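Local atomic coordinates of carbonic anhydrase (Trichomonas vaginalis, PDB entry 6Y04), a protein that probably catalyses the reversible hydration of carbon dioxide to hydrogencarbonate, as a zinc-dependent carbonic anhydrase of the beta class. Residues I75-S78 and L79-I83. Sequence-based numbering, arbitrary orientation.
Sequences IVVS and LLVSI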
ATOM      1  N   ILE A  75       0.056   6.390  -4.374  1.00 17.34           N
ATOM      2  CA  ILE A  75      -0.251   5.260  -5.237  1.00 16.48           C
ATOM      3  C   ILE A  75       0.319   5.520  -6.628  1.00 15.77           C
ATOM      4  O   ILE A  75       0.994   4.661  -7.194  1.00 17.14           O
ATOM      5  CB  ILE A  75      -1.757   4.925  -5.251  1.00 16.24           C
ATOM      6  CG1 ILE A  75      -2.201   4.333  -3.913  1.00 16.30           C
ATOM      7  CG2 ILE A  75      -2.085   3.975  -6.393  1.00 16.21           C
ATOM      8  CD1 ILE A  75      -3.665   3.937  -3.868  1.00 16.07           C
ATOM      9  N   VAL A  76       0.071   6.717  -7.151  1.00 14.97           N
ATOM     10  CA  VAL A  76       0.512   7.075  -8.488  1.00 14.26           C
ATOM     11  C   VAL A  76       2.035   6.971  -8.588  1.00 13.70           C
ATOM     12  O   VAL A  76       2.548   6.347  -9.508  1.00 14.13           O
ATOM     13  CB  VAL A  76      -0.037   8.449  -8.918  1.00 14.37           C
ATOM     14  CG1 VAL A  76       0.767   9.043 -10.059  1.00 14.79           C
ATOM     15  CG2 VAL A  76      -1.508   8.351  -9.305  1.00 14.13           C
ATOM     16  N   VAL A  77       2.753   7.552  -7.620  1.00 13.30           N
ATOM     17  CA  VAL A  77       4.211   7.539  -7.618  1.00 13.09           C
ATOM     18  C   VAL A  77       4.720   6.095  -7.628  1.00 13.16           C
ATOM     19  O   VAL A  77       5.677   5.777  -8.335  1.00 13.11           O
ATOM     20  CB  VAL A  77       4.778   8.344  -6.427  1.00 12.93           C
ATOM     21  CG1 VAL A  77       6.272   8.117  -6.205  1.00 12.24           C
ATOM     22  CG2 VAL A  77       4.474   9.824  -6.570  1.00 13.00           C
ATOM     23  N   SER A  78       4.071   5.232  -6.834  1.00 13.27           N
ATOM     24  CA  SER A  78       4.382   3.811  -6.777  1.00 13.12           C
ATOM     25  C   SER A  78       4.280   3.178  -8.162  1.00 12.64           C
ATOM     26  O   SER A  78       5.109   2.349  -8.522  1.00 12.83           O
ATOM     27  CB  SER A  78       3.493   3.103  -5.788  1.00 13.54           C
ATOM     28  OG  SER A  78       3.731   3.577  -4.469  1.00 13.89           O
ATOM     29  N   LEU A  79       3.273   3.593  -8.935  1.00 12.17           N
ATOM     30  CA  LEU A  79       3.079   3.072 -10.279  1.00 12.59           C
ATOM     31  C   LEU A  79       4.165   3.577 -11.232  1.00 12.93           C
ATOM     32  O   LEU A  79       4.621   2.823 -12.091  1.00 12.73           O
ATOM     33  CB  LEU A  79       1.669   3.430 -10.764  1.00 12.30           C
ATOM     34  CG  LEU A  79       0.551   2.695 -10.019  1.00 12.20           C
ATOM     35  CD1 LEU A  79      -0.818   3.240 -10.382  1.00 12.06           C
ATOM     36  CD2 LEU A  79       0.631   1.192 -10.255  1.00 11.88           C
ATOM     37  N   LEU A  80       4.588   4.839 -11.059  1.00 13.36           N
ATOM     38  CA  LEU A  80       5.628   5.417 -11.902  1.00 13.76           C
ATOM     39  C   LEU A  80       6.946   4.683 -11.668  1.00 13.67           C
ATOM     40  O   LEU A  80       7.650   4.346 -12.621  1.00 13.96           O
ATOM     41  CB  LEU A  80       5.775   6.919 -11.622  1.00 13.70           C
ATOM     42  CG  LEU A  80       4.544   7.774 -11.922  1.00 14.05           C
ATOM     43  CD1 LEU A  80       4.723   9.208 -11.426  1.00 13.91           C
ATOM     44  CD2 LEU A  80       4.213   7.762 -13.407  1.00 14.00           C
ATOM     45  N   VAL A  81       7.259   4.435 -10.394  1.00 13.28           N
ATOM     46  CA  VAL A  81       8.462   3.709 -10.028  1.00 13.80           C
ATOM     47  C   VAL A  81       8.381   2.291 -10.590  1.00 14.52           C
ATOM     48  O   VAL A  81       9.356   1.786 -11.143  1.00 15.28           O
ATOM     49  CB  VAL A  81       8.684   3.714  -8.502  1.00 13.73           C
ATOM     50  CG1 VAL A  81       9.870   2.852  -8.104  1.00 13.86           C
ATOM     51  CG2 VAL A  81       8.862   5.132  -7.971  1.00 13.66           C
ATOM     52  N   SER A  82       7.209   1.659 -10.452  1.00 14.68           N
ATOM     53  CA  SER A  82       7.029   0.301 -10.938  1.00 15.25           C
ATOM     54  C   SER A  82       7.350   0.230 -12.430  1.00 16.23           C
ATOM     55  O   SER A  82       8.080  -0.662 -12.867  1.00 16.06           O
ATOM     56  CB  SER A  82       5.637  -0.208 -10.653  1.00 14.44           C
ATOM     57  OG  SER A  82       5.451  -0.401  -9.260  1.00 13.43           O
ATOM     58  N   ILE A  83       6.802   1.183 -13.203  1.00 17.44           N
ATOM     59  CA  ILE A  83       6.895   1.113 -14.656  1.00 18.67           C
ATOM     60  C   ILE A  83       8.312   1.468 -15.101  1.00 19.81           C
ATOM     61  O   ILE A  83       8.947   0.705 -15.830  1.00 20.00           O
ATOM     62  CB  ILE A  83       5.846   2.015 -15.339  1.00 17.80           C
ATOM     63  CG1 ILE A  83       4.416   1.588 -15.014  1.00 17.23           C
ATOM     64  CG2 ILE A  83       6.081   2.082 -16.845  1.00 17.98           C
ATOM     65  CD1 ILE A  83       3.402   2.684 -15.256  1.00 17.47           C
TER
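Leu-79 sits one turn after Ile-75 in the helix 74-85, where both are buried, its CD1 4.2 Å from CG2 of Ile-75. With CG beside its own backbone N (chi1 -69°), the leucine brings its branch back over the preceding turn, CG lying 3.5 Å from Ile-75 O. That carbonyl accepts the amide of Leu-79 in its own plane, and the same N-H makes a second, weak hydrogen bond to Val-76 O. Both side chains press on strands 32-36 and 57-61 of the central sheet, meeting Val-35 and Ile-60.

Ser-78 and Ser-82, one turn apart, carry the polar side-chain contact. The carbonyl oxygen of Ser-78 takes two bonds from Ser-82, one from N and one from OG, each 2.9 Å long and arriving from opposite faces of the carbonyl plane. Such a bond back to the carbonyl four residues earlier is a common habit of helical serines. A chi1 of -69° sets the Ser-82 hydroxyl anti to its own carbonyl carbon, pointing it at the preceding turn, and it also bonds OG1 of Thr-58. Ser-78 OG turns back to Asp-74 O and in addition bonds the backbone N of Ala-63 of the second subunit.

On another flank Val-76 and Leu-80 lie side by side, CG1 to CD1 4.2 Å. The helix thus joins apolar packing on the sheet to a dimer-facing side where both serine hydroxyls are hydrogen-bonded within a buried setting, which probably fixes their rotation.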